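Local coordinates for protein alternansucrase (Leuconostoc mesenteroides, PDB 6HVG) that belongs to glycoside hydrolase family 70, whose large enzymes are built around a TIM-type barrel, and carries cell-wall- or choline-binding-type repeats towards both ends of the chain, at residues A[412-416]-A[501-506]; A[421-425]-A[486-490]; A[1190-1195]-A[1254-1260]. All blocks are in the same frame, centred on the assembly; numbering follows the deposited sequence.

Interaction 1. Residues A[412-416]-A[501-506]; sequences ADTWY and LRDAID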
ATOM      1  N   ALA A 412      20.897 -17.355  13.515  1.00 45.15           N
ATOM      2  CA  ALA A 412      21.850 -16.441  14.149  1.00 49.93           C
ATOM      3  C   ALA A 412      21.724 -16.412  15.693  1.00 52.95           C
ATOM      4  O   ALA A 412      22.725 -16.300  16.409  1.00 56.73           O
ATOM      5  CB  ALA A 412      21.682 -15.032  13.582  1.00 49.67           C
ATOM      6  N   ASP A 413      20.495 -16.522  16.188  1.00 52.88           N
ATOM      7  CA  ASP A 413      20.209 -16.452  17.626  1.00 52.59           C
ATOM      8  C   ASP A 413      20.097 -17.835  18.264  1.00 53.01           C
ATOM      9  O   ASP A 413      19.606 -17.988  19.388  1.00 55.57           O
ATOM     10  CB  ASP A 413      18.921 -15.654  17.862  1.00 55.15           C
ATOM     11  CG  ASP A 413      17.718 -16.249  17.133  1.00 54.02           C
ATOM     12  OD1 ASP A 413      17.866 -17.259  16.422  1.00 57.59           O
ATOM     13  OD2 ASP A 413      16.626 -15.705  17.274  1.00 52.26           O
ATOM     14  N   THR A 414      20.552 -18.864  17.543  1.00 52.28           N
ATOM     15  CA  THR A 414      20.672 -20.232  18.088  1.00 50.77           C
ATOM     16  C   THR A 414      21.591 -20.267  19.284  1.00 51.04           C
ATOM     17  O   THR A 414      22.659 -19.648  19.277  1.00 54.11           O
ATOM     18  CB  THR A 414      21.249 -21.217  17.043  1.00 49.98           C
ATOM     19  OG1 THR A 414      20.234 -21.594  16.118  1.00 46.92           O
ATOM     20  CG2 THR A 414      21.755 -22.502  17.705  1.00 52.03           C
ATOM     21  N   TRP A 415      21.156 -20.996  20.306  1.00 54.60           N
ATOM     22  CA  TRP A 415      21.992 -21.385  21.419  1.00 52.03           C
ATOM     23  C   TRP A 415      22.238 -22.885  21.310  1.00 51.96           C
ATOM     24  O   TRP A 415      21.379 -23.619  20.807  1.00 48.42           O
ATOM     25  CB  TRP A 415      21.301 -21.039  22.741  1.00 52.93           C
ATOM     26  CG  TRP A 415      21.294 -19.568  23.067  1.00 52.60           C
ATOM     27  CD1 TRP A 415      21.118 -18.529  22.193  1.00 51.33           C
ATOM     28  CD2 TRP A 415      21.459 -18.979  24.361  1.00 51.46           C
ATOM     29  NE1 TRP A 415      21.195 -17.345  22.858  1.00 51.82           N
ATOM     30  CE2 TRP A 415      21.398 -17.592  24.192  1.00 52.35           C
ATOM     31  CE3 TRP A 415      21.659 -19.489  25.642  1.00 55.01           C
ATOM     32  CZ2 TRP A 415      21.529 -16.698  25.266  1.00 55.44           C
ATOM     33  CZ3 TRP A 415      21.795 -18.597  26.716  1.00 56.91           C
ATOM     34  CH2 TRP A 415      21.714 -17.226  26.515  1.00 56.76           C
ATOM     35  N   TYR A 416      23.414 -23.325  21.770  1.00 52.44           N
ATOM     36  CA  TYR A 416      23.800 -24.734  21.737  1.00 53.56           C
ATOM     37  C   TYR A 416      24.362 -25.178  23.085  1.00 56.48           C
ATOM     38  O   TYR A 416      24.592 -24.348  23.967  1.00 62.73           O
ATOM     39  CB  TYR A 416      24.799 -25.011  20.599  1.00 52.74           C
ATOM     40  CG  TYR A 416      26.221 -24.595  20.873  1.00 51.83           C
ATOM     41  CD1 TYR A 416      26.569 -23.265  20.973  1.00 51.69           C
ATOM     42  CD2 TYR A 416      27.229 -25.548  21.038  1.00 54.98           C
ATOM     43  CE1 TYR A 416      27.875 -22.886  21.232  1.00 55.04           C
ATOM     44  CE2 TYR A 416      28.541 -25.175  21.285  1.00 55.48           C
ATOM     45  CZ  TYR A 416      28.856 -23.844  21.381  1.00 55.39           C
ATOM     46  OH  TYR A 416      30.157 -23.462  21.628  1.00 57.20           O
ATOM     47  N   LEU A 501      21.627 -12.133  28.629  1.00 74.70           N
ATOM     48  CA  LEU A 501      22.394 -12.517  27.434  1.00 70.55           C
ATOM     49  C   LEU A 501      21.478 -12.762  26.229  1.00 66.79           C
ATOM     50  O   LEU A 501      21.762 -12.298  25.136  1.00 67.45           O
ATOM     51  CB  LEU A 501      23.231 -13.766  27.717  1.00 71.90           C
ATOM     52  CG  LEU A 501      24.239 -14.240  26.657  1.00 72.60           C
ATOM     53  CD1 LEU A 501      25.348 -13.242  26.354  1.00 74.78           C
ATOM     54  CD2 LEU A 501      24.878 -15.532  27.130  1.00 73.59           C
ATOM     55  N   ARG A 502      20.359 -13.446  26.433  1.00 63.53           N
ATOM     56  CA  ARG A 502      19.368 -13.609  25.361  1.00 61.50           C
ATOM     57  C   ARG A 502      19.032 -12.259  24.735  1.00 62.09           C
ATOM     58  O   ARG A 502      18.967 -12.121  23.521  1.00 63.70           O
ATOM     59  CB  ARG A 502      18.083 -14.256  25.880  1.00 57.96           C
ATOM     60  CG  ARG A 502      18.226 -15.714  26.283  1.00 56.72           C
ATOM     61  CD  ARG A 502      18.068 -16.643  25.100  1.00 55.32           C
ATOM     62  NE  ARG A 502      18.190 -18.047  25.487  1.00 54.58           N
ATOM     63  CZ  ARG A 502      18.165 -19.077  24.646  1.00 54.74           C
ATOM     64  NH1 ARG A 502      18.038 -18.897  23.342  1.00 54.55           N
ATOM     65  NH2 ARG A 502      18.296 -20.310  25.108  1.00 57.73           N
ATOM     66  N   ASP A 503      18.812 -11.259  25.578  1.00 64.93           N
ATOM     67  CA  ASP A 503      18.458  -9.914  25.107  1.00 68.34           C
ATOM     68  C   ASP A 503      19.630  -9.223  24.416  1.00 65.33           C
ATOM     69  O   ASP A 503      19.429  -8.471  23.466  1.00 64.47           O
ATOM     70  CB  ASP A 503      17.937  -9.054  26.271  1.00 74.60           C
ATOM     71  CG  ASP A 503      16.646  -9.615  26.890  1.00 80.32           C
ATOM     72  OD1 ASP A 503      15.933 -10.396  26.202  1.00 81.01           O
ATOM     73  OD2 ASP A 503      16.341  -9.266  28.062  1.00 83.33           O
ATOM     74  N   ALA A 504      20.844  -9.468  24.904  1.00 62.89           N
ATOM     75  CA  ALA A 504      22.062  -8.949  24.262  1.00 60.44           C
ATOM     76  C   ALA A 504      22.295  -9.580  22.878  1.00 57.52           C
ATOM     77  O   ALA A 504      22.583  -8.885  21.911  1.00 55.44           O
ATOM     78  CB  ALA A 504      23.260  -9.181  25.158  1.00 60.15           C
ATOM     79  N   ILE A 505      22.129 -10.892  22.782  1.00 54.29           N
ATOM     80  CA  ILE A 505      22.250 -11.572  21.498  1.00 54.86           C
ATOM     81  C   ILE A 505      21.177 -11.106  20.529  1.00 55.17           C
ATOM     82  O   ILE A 505      21.489 -10.697  19.414  1.00 57.52           O
ATOM     83  CB  ILE A 505      22.237 -13.115  21.657  1.00 53.85           C
ATOM     84  CG1 ILE A 505      23.481 -13.577  22.431  1.00 56.79           C
ATOM     85  CG2 ILE A 505      22.182 -13.817  20.310  1.00 53.00           C
ATOM     86  CD1 ILE A 505      24.817 -13.177  21.829  1.00 56.69           C
ATOM     87  N   ASP A 506      19.926 -11.124  20.977  1.00 58.54           N
ATOM     88  CA  ASP A 506      18.786 -10.709  20.149  1.00 59.58           C
ATOM     89  C   ASP A 506      19.010  -9.322  19.553  1.00 58.15           C
ATOM     90  O   ASP A 506      18.791  -9.117  18.353  1.00 55.63           O
ATOM     91  CB  ASP A 506      17.488 -10.701  20.957  1.00 65.28           C
ATOM     92  CG  ASP A 506      16.900 -12.091  21.156  1.00 72.77           C
ATOM     93  OD1 ASP A 506      17.180 -13.011  20.342  1.00 74.84           O
ATOM     94  OD2 ASP A 506      16.118 -12.245  22.125  1.00 77.60           O
TER
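Leu501 begins the contact, its CD2 methyl lying 3.6 Å from CH2 of Trp415 in a plain apolar touch. Arg502 follows with the main interaction: its guanidinium lies flat on the indole, the planes 4° apart, and CZ sits 3.5 Å from the centroid of the five-membered ring of Trp415, a cation-pi stack. Nearer the backbone, CD of Arg502 makes a CH-pi contact 3.8 Å from the centroid of the six-membered ring of Trp415. One turn on from Leu501, Ile505 brings CG2 to 4.2 Å from CA of Asp413; Pro438 touches both Ile505 and the indole. At Asp506, OD1 stands 4.1 Å from OD2 of Asp413, a meeting of like charges, although the Asp413 carboxylate is hydrogen-bonded to Tyr1260. No hydrogen bond joins the two segments. Helix 499-511, probably in domain IV of this family 70 enzyme, is therefore held to strand 415-416 and the loop before it by dispersion and a stacked cation, whose charge is balanced by a salt bridge to Glu404.

Interaction 2. Residues A[421-425]-A[486-490]; sequences ILKNG and TAIEQ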
ATOM      1  N   ILE A 421      31.652 -25.990  30.309  1.00 72.05           N
ATOM      2  CA  ILE A 421      31.297 -24.603  30.568  1.00 72.74           C
ATOM      3  C   ILE A 421      32.347 -24.009  31.504  1.00 75.78           C
ATOM      4  O   ILE A 421      32.656 -24.583  32.546  1.00 83.18           O
ATOM      5  CB  ILE A 421      29.924 -24.505  31.262  1.00 73.87           C
ATOM      6  CG1 ILE A 421      28.784 -24.868  30.293  1.00 73.11           C
ATOM      7  CG2 ILE A 421      29.724 -23.110  31.869  1.00 74.51           C
ATOM      8  CD1 ILE A 421      28.348 -23.742  29.391  1.00 73.54           C
ATOM      9  N   LEU A 422      32.871 -22.846  31.143  1.00 75.98           N
ATOM     10  CA  LEU A 422      33.833 -22.120  31.970  1.00 76.63           C
ATOM     11  C   LEU A 422      33.098 -21.382  33.084  1.00 78.59           C
ATOM     12  O   LEU A 422      33.025 -20.168  33.050  1.00 78.74           O
ATOM     13  CB  LEU A 422      34.610 -21.130  31.094  1.00 75.37           C
ATOM     14  CG  LEU A 422      35.705 -20.281  31.717  1.00 78.97           C
ATOM     15  CD1 LEU A 422      36.933 -21.139  31.995  1.00 82.50           C
ATOM     16  CD2 LEU A 422      36.071 -19.063  30.862  1.00 77.84           C
ATOM     17  N   LYS A 423      32.555 -22.109  34.068  1.00 82.27           N
ATOM     18  CA  LYS A 423      31.734 -21.476  35.112  1.00 84.90           C
ATOM     19  C   LYS A 423      32.535 -20.355  35.771  1.00 83.26           C
ATOM     20  O   LYS A 423      33.729 -20.509  36.027  1.00 80.19           O
ATOM     21  CB  LYS A 423      31.185 -22.487  36.147  1.00 90.33           C
ATOM     22  CG  LYS A 423      32.200 -23.010  37.158  1.00 97.04           C
ATOM     23  CD  LYS A 423      31.562 -23.416  38.500  1.00 99.60           C
ATOM     24  CE  LYS A 423      32.525 -24.242  39.403  1.00 97.14           C
ATOM     25  NZ  LYS A 423      32.673 -23.742  40.808  1.00 93.63           N
ATOM     26  N   ASN A 424      31.884 -19.205  35.937  1.00 87.41           N
ATOM     27  CA  ASN A 424      32.452 -18.055  36.633  1.00 91.79           C
ATOM     28  C   ASN A 424      33.779 -17.570  36.042  1.00 90.33           C
ATOM     29  O   ASN A 424      34.448 -16.704  36.629  1.00 92.94           O
ATOM     30  CB  ASN A 424      32.630 -18.384  38.129  1.00 97.47           C
ATOM     31  CG  ASN A 424      32.789 -17.148  39.005  1.00 99.12           C
ATOM     32  OD1 ASN A 424      32.323 -16.059  38.664  1.00 97.98           O
ATOM     33  ND2 ASN A 424      33.431 -17.323  40.154  1.00101.53           N
ATOM     34  N   GLY A 425      34.147 -18.113  34.882  1.00 85.80           N
ATOM     35  CA  GLY A 425      35.413 -17.788  34.271  1.00 82.09           C
ATOM     36  C   GLY A 425      36.604 -18.434  34.962  1.00 80.81           C
ATOM     37  O   GLY A 425      37.704 -17.943  34.815  1.00 81.14           O
ATOM     38  N   THR A 486      34.786 -15.339  28.938  1.00 63.15           N
ATOM     39  CA  THR A 486      35.082 -15.324  30.357  1.00 64.40           C
ATOM     40  C   THR A 486      34.143 -14.298  31.035  1.00 65.62           C
ATOM     41  O   THR A 486      33.392 -14.625  31.952  1.00 65.42           O
ATOM     42  CB  THR A 486      36.589 -15.029  30.596  1.00 62.66           C
ATOM     43  OG1 THR A 486      37.358 -16.170  30.193  1.00 60.39           O
ATOM     44  CG2 THR A 486      36.881 -14.705  32.069  1.00 62.13           C
ATOM     45  N   ALA A 487      34.146 -13.072  30.536  1.00 64.72           N
ATOM     46  CA  ALA A 487      33.302 -12.019  31.096  1.00 63.20           C
ATOM     47  C   ALA A 487      31.842 -12.407  31.116  1.00 64.46           C
ATOM     48  O   ALA A 487      31.124 -12.043  32.039  1.00 70.23           O
ATOM     49  CB  ALA A 487      33.493 -10.724  30.320  1.00 61.18           C
ATOM     50  N   ILE A 488      31.396 -13.123  30.089  1.00 63.22           N
ATOM     51  CA  ILE A 488      30.029 -13.588  30.041  1.00 62.96           C
ATOM     52  C   ILE A 488      29.739 -14.533  31.202  1.00 68.61           C
ATOM     53  O   ILE A 488      28.707 -14.411  31.867  1.00 76.64           O
ATOM     54  CB  ILE A 488      29.695 -14.266  28.691  1.00 62.53           C
ATOM     55  CG1 ILE A 488      29.513 -13.198  27.609  1.00 63.16           C
ATOM     56  CG2 ILE A 488      28.399 -15.094  28.778  1.00 60.92           C
ATOM     57  CD1 ILE A 488      29.530 -13.736  26.195  1.00 62.20           C
ATOM     58  N   GLU A 489      30.635 -15.469  31.461  1.00 70.01           N
ATOM     59  CA  GLU A 489      30.391 -16.454  32.508  1.00 75.07           C
ATOM     60  C   GLU A 489      30.373 -15.822  33.894  1.00 79.61           C
ATOM     61  O   GLU A 489      29.714 -16.337  34.813  1.00 85.66           O
ATOM     62  CB  GLU A 489      31.410 -17.577  32.435  1.00 77.01           C
ATOM     63  CG  GLU A 489      31.406 -18.355  31.124  1.00 78.76           C
ATOM     64  CD  GLU A 489      30.203 -19.282  30.941  1.00 82.95           C
ATOM     65  OE1 GLU A 489      29.204 -19.153  31.669  1.00 87.61           O
ATOM     66  OE2 GLU A 489      30.273 -20.133  30.033  1.00 88.85           O
ATOM     67  N   GLN A 490      31.084 -14.702  34.031  1.00 78.81           N
ATOM     68  CA  GLN A 490      31.098 -13.929  35.278  1.00 83.55           C
ATOM     69  C   GLN A 490      29.781 -13.199  35.570  1.00 84.00           C
ATOM     70  O   GLN A 490      29.319 -13.188  36.715  1.00 87.70           O
ATOM     71  CB  GLN A 490      32.258 -12.928  35.266  1.00 87.44           C
ATOM     72  CG  GLN A 490      33.636 -13.576  35.396  1.00 88.14           C
ATOM     73  CD  GLN A 490      34.769 -12.613  35.103  1.00 87.91           C
ATOM     74  OE1 GLN A 490      34.541 -11.480  34.676  1.00 87.28           O
ATOM     75  NE2 GLN A 490      36.003 -13.070  35.302  1.00 90.58           N
TER
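A beta-hairpin packs its turn against a helix here: strands 420-423 and 427-430 are antiparallel partners, and a type II turn from Leu422 to Gly425, closed by Gly425 N to Leu422 O at 3.0 Å, leads from one towards the other. Asn424 holds the third position of that turn with a positive phi of 57°, as type II geometry requires, while Leu422 centres an inverse gamma turn. Strand 421-423 passes helix segment 486-490 at 8.0 Å between axes, with 58° between their directions. Glu489 is the residue that fills the gap. Its CG comes to 3.1 Å from O of Leu422 and its CB to 3.7 Å from N of Gly425; its OE2 reaches 3.5 Å from CG2 of Ile421, and the carboxylate forms a salt bridge with Arg437. Beside it, Leu422 sets CD2 3.2 Å from OG1 of Thr486, and Gln490 places CG 3.5 Å from O of Asn424. The segments meet by van der Waals contact without a hydrogen bond between them. Gly425 leaves room for the helix: an ideal CB there would fall 3.0 Å from CG2 of Thr486, a clash.

Interaction 3. Residues A[1190-1195]-A[1254-1260]; sequences LLYVAN and LHRGAYY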
ATOM      1  N   LEU A1190      16.518 -18.531  -1.314  1.00 43.76           N
ATOM      2  CA  LEU A1190      17.226 -18.569  -0.016  1.00 47.27           C
ATOM      3  C   LEU A1190      16.390 -19.213   1.085  1.00 46.88           C
ATOM      4  O   LEU A1190      15.164 -19.151   1.060  1.00 50.48           O
ATOM      5  CB  LEU A1190      17.604 -17.164   0.466  1.00 46.70           C
ATOM      6  CG  LEU A1190      18.411 -16.296  -0.500  1.00 48.39           C
ATOM      7  CD1 LEU A1190      18.780 -14.994   0.189  1.00 49.76           C
ATOM      8  CD2 LEU A1190      19.654 -17.004  -0.983  1.00 50.55           C
ATOM      9  N   LEU A1191      17.059 -19.824   2.052  1.00 45.56           N
ATOM     10  CA  LEU A1191      16.358 -20.437   3.163  1.00 46.85           C
ATOM     11  C   LEU A1191      15.987 -19.344   4.154  1.00 47.29           C
ATOM     12  O   LEU A1191      16.768 -18.425   4.439  1.00 44.22           O
ATOM     13  CB  LEU A1191      17.179 -21.555   3.831  1.00 46.77           C
ATOM     14  CG  LEU A1191      17.584 -22.776   2.988  1.00 45.99           C
ATOM     15  CD1 LEU A1191      17.841 -23.989   3.878  1.00 47.27           C
ATOM     16  CD2 LEU A1191      16.570 -23.145   1.926  1.00 45.13           C
ATOM     17  N   TYR A1192      14.772 -19.464   4.676  1.00 48.47           N
ATOM     18  CA  TYR A1192      14.161 -18.417   5.484  1.00 47.26           C
ATOM     19  C   TYR A1192      13.310 -19.082   6.536  1.00 45.93           C
ATOM     20  O   TYR A1192      12.721 -20.129   6.273  1.00 43.55           O
ATOM     21  CB  TYR A1192      13.276 -17.549   4.598  1.00 46.06           C
ATOM     22  CG  TYR A1192      12.899 -16.217   5.171  1.00 44.57           C
ATOM     23  CD1 TYR A1192      13.747 -15.142   5.069  1.00 45.39           C
ATOM     24  CD2 TYR A1192      11.669 -16.019   5.750  1.00 44.55           C
ATOM     25  CE1 TYR A1192      13.398 -13.903   5.572  1.00 47.23           C
ATOM     26  CE2 TYR A1192      11.309 -14.794   6.257  1.00 45.32           C
ATOM     27  CZ  TYR A1192      12.175 -13.737   6.165  1.00 46.97           C
ATOM     28  OH  TYR A1192      11.814 -12.507   6.684  1.00 49.09           O
ATOM     29  N   VAL A1193      13.276 -18.484   7.723  1.00 45.88           N
ATOM     30  CA  VAL A1193      12.412 -18.946   8.794  1.00 44.52           C
ATOM     31  C   VAL A1193      11.143 -18.127   8.723  1.00 45.42           C
ATOM     32  O   VAL A1193      11.170 -16.926   8.910  1.00 44.84           O
ATOM     33  CB  VAL A1193      13.049 -18.744  10.173  1.00 43.41           C
ATOM     34  CG1 VAL A1193      12.049 -19.031  11.274  1.00 45.57           C
ATOM     35  CG2 VAL A1193      14.244 -19.657  10.333  1.00 44.57           C
ATOM     36  N   ALA A1194      10.032 -18.795   8.441  1.00 47.38           N
ATOM     37  CA  ALA A1194       8.734 -18.154   8.391  1.00 48.09           C
ATOM     38  C   ALA A1194       7.832 -18.709   9.478  1.00 47.98           C
ATOM     39  O   ALA A1194       8.110 -19.761  10.034  1.00 49.32           O
ATOM     40  CB  ALA A1194       8.106 -18.381   7.031  1.00 48.70           C
ATOM     41  N   ASN A1195       6.769 -17.975   9.792  1.00 48.81           N
ATOM     42  CA  ASN A1195       5.757 -18.444  10.724  1.00 49.62           C
ATOM     43  C   ASN A1195       4.548 -18.959   9.937  1.00 48.02           C
ATOM     44  O   ASN A1195       3.682 -18.196   9.567  1.00 46.98           O
ATOM     45  CB  ASN A1195       5.366 -17.341  11.703  1.00 46.96           C
ATOM     46  CG  ASN A1195       6.261 -17.295  12.911  1.00 46.72           C
ATOM     47  OD1 ASN A1195       7.301 -16.676  12.881  1.00 45.23           O
ATOM     48  ND2 ASN A1195       5.864 -17.962  13.983  1.00 50.44           N
ATOM     49  N   LEU A1254       9.384 -10.753   6.861  1.00 44.91           N
ATOM     50  CA  LEU A1254       9.360 -10.835   8.320  1.00 48.08           C
ATOM     51  C   LEU A1254      10.531 -10.169   9.029  1.00 47.80           C
ATOM     52  O   LEU A1254      10.665 -10.315  10.251  1.00 44.97           O
ATOM     53  CB  LEU A1254       9.273 -12.305   8.764  1.00 48.60           C
ATOM     54  CG  LEU A1254       8.051 -13.081   8.255  1.00 49.34           C
ATOM     55  CD1 LEU A1254       7.946 -14.426   8.938  1.00 50.58           C
ATOM     56  CD2 LEU A1254       6.767 -12.322   8.494  1.00 48.84           C
ATOM     57  N   HIS A1255      11.359  -9.438   8.277  1.00 47.14           N
ATOM     58  CA  HIS A1255      12.458  -8.632   8.849  1.00 52.73           C
ATOM     59  C   HIS A1255      13.553  -9.469   9.546  1.00 50.49           C
ATOM     60  O   HIS A1255      14.193  -9.029  10.507  1.00 50.51           O
ATOM     61  CB  HIS A1255      11.904  -7.587   9.836  1.00 54.90           C
ATOM     62  CG  HIS A1255      10.995  -6.583   9.210  1.00 54.19           C
ATOM     63  ND1 HIS A1255      10.573  -5.453   9.875  1.00 56.26           N
ATOM     64  CD2 HIS A1255      10.447  -6.526   7.976  1.00 53.29           C
ATOM     65  CE1 HIS A1255       9.787  -4.751   9.080  1.00 56.29           C
ATOM     66  NE2 HIS A1255       9.702  -5.376   7.920  1.00 56.69           N
ATOM     67  N   ARG A1256      13.752 -10.677   9.060  1.00 46.76           N
ATOM     68  CA  ARG A1256      14.662 -11.606   9.710  1.00 49.12           C
ATOM     69  C   ARG A1256      16.031 -11.679   9.027  1.00 50.79           C
ATOM     70  O   ARG A1256      17.037 -11.959   9.696  1.00 50.77           O
ATOM     71  CB  ARG A1256      14.021 -12.990   9.789  1.00 47.77           C
ATOM     72  CG  ARG A1256      13.064 -13.061  10.951  1.00 48.11           C
ATOM     73  CD  ARG A1256      12.222 -14.315  10.964  1.00 47.88           C
ATOM     74  NE  ARG A1256      11.348 -14.288  12.129  1.00 51.09           N
ATOM     75  CZ  ARG A1256      10.317 -15.100  12.331  1.00 53.39           C
ATOM     76  NH1 ARG A1256      10.002 -16.024  11.444  1.00 54.52           N
ATOM     77  NH2 ARG A1256       9.595 -14.990  13.434  1.00 55.15           N
ATOM     78  N   GLY A1257      16.050 -11.454   7.713  1.00 45.59           N
ATOM     79  CA  GLY A1257      17.281 -11.350   6.973  1.00 46.47           C
ATOM     80  C   GLY A1257      17.422 -12.435   5.925  1.00 48.50           C
ATOM     81  O   GLY A1257      16.816 -13.509   6.036  1.00 49.39           O
ATOM     82  N   ALA A1258      18.225 -12.149   4.904  1.00 47.71           N
ATOM     83  CA  ALA A1258      18.470 -13.111   3.847  1.00 48.87           C
ATOM     84  C   ALA A1258      19.239 -14.333   4.346  1.00 49.63           C
ATOM     85  O   ALA A1258      19.091 -15.433   3.801  1.00 45.11           O
ATOM     86  CB  ALA A1258      19.233 -12.452   2.718  1.00 50.83           C
ATOM     87  N   TYR A1259      20.081 -14.147   5.371  1.00 49.40           N
ATOM     88  CA  TYR A1259      20.922 -15.257   5.876  1.00 47.08           C
ATOM     89  C   TYR A1259      20.831 -15.413   7.387  1.00 48.46           C
ATOM     90  O   TYR A1259      21.833 -15.584   8.060  1.00 52.27           O
ATOM     91  CB  TYR A1259      22.368 -15.077   5.411  1.00 44.52           C
ATOM     92  CG  TYR A1259      22.483 -15.056   3.905  1.00 43.83           C
ATOM     93  CD1 TYR A1259      22.325 -16.224   3.178  1.00 43.51           C
ATOM     94  CD2 TYR A1259      22.726 -13.865   3.206  1.00 42.26           C
ATOM     95  CE1 TYR A1259      22.406 -16.221   1.800  1.00 43.92           C
ATOM     96  CE2 TYR A1259      22.817 -13.850   1.820  1.00 43.00           C
ATOM     97  CZ  TYR A1259      22.655 -15.033   1.123  1.00 44.49           C
ATOM     98  OH  TYR A1259      22.732 -15.038  -0.258  1.00 44.79           O
ATOM     99  N   TYR A1260      19.613 -15.340   7.914  1.00 50.35           N
ATOM    100  CA  TYR A1260      19.320 -15.670   9.306  1.00 49.02           C
ATOM    101  C   TYR A1260      19.438 -17.185   9.497  1.00 48.99           C
ATOM    102  O   TYR A1260      19.752 -17.642  10.590  1.00 47.06           O
ATOM    103  CB  TYR A1260      17.911 -15.182   9.645  1.00 49.41           C
ATOM    104  CG  TYR A1260      17.430 -15.430  11.054  1.00 50.34           C
ATOM    105  CD1 TYR A1260      18.002 -14.771  12.118  1.00 53.03           C
ATOM    106  CD2 TYR A1260      16.373 -16.290  11.310  1.00 49.58           C
ATOM    107  CE1 TYR A1260      17.552 -14.978  13.394  1.00 55.30           C
ATOM    108  CE2 TYR A1260      15.919 -16.511  12.592  1.00 51.01           C
ATOM    109  CZ  TYR A1260      16.509 -15.860  13.626  1.00 53.62           C
ATOM    110  OH  TYR A1260      16.060 -16.082  14.914  1.00 56.21           O
TER
HETATM  111  O   HOH W   1      19.213 -18.031   3.757  1.00 50.00           O
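Leu1190 sets CD1 3.6 Å from CB of Ala1258 and 4.0 Å from CZ of Tyr1259, a buried apolar contact. Leu1254 fits beside Tyr1192, its CB 4.1 Å from CE2 of that ring, and reaches CD1 to 3.8 Å from CA of Ala1194. On the face of the strand opposite Tyr1192, Val1193 meets the ring edge of Tyr1260, CG2 to CD2 at 4.1 Å. Polar links lie around these contacts. Water 1 donates to O of Leu1191 and O of Ala1258, 2.6 Å each, bridging two carbonyls. N of Leu1254 donates to OH of Tyr1192 at 3.0 Å; that hydroxyl is also bonded to Glu520, which accepts the backbone NH groups of His1255, Arg1256 and Gly1257. At the far end, Arg1256 sends NH1 to O of Val1193 (2.9 Å) and both NH1 (3.1 Å) and NH2 (2.9 Å) to OD1 of Asn1195. The result is a loop packed on an edge strand, 1190-1197, of a six-stranded antiparallel sheet, consistent with domain B of family 70 enzymes.

In the fold
Interactions 1 and 2 hold neighbouring elements: strands 415-416 and 420-423 follow each other in the chain, as do helices 499-511 and 474-495, so interaction 2 is nested within the loop that interaction 1 closes. CD2 of Leu501 packs on CG2 of Ile488 at 3.9 Å. Interaction 3, in series with both, joins different elements but touches interaction 1 through Tyr1260 and Asp413. The two contacts with helices, partly buried and farther from the chain centre, lack hydrogen bonds between their segments: interaction 1 has a cation-pi stack, interaction 2 van der Waals contact around a turn. The buried interaction 3 combines apolar contacts on both faces of the strand with four hydrogen bonds and a bridging water.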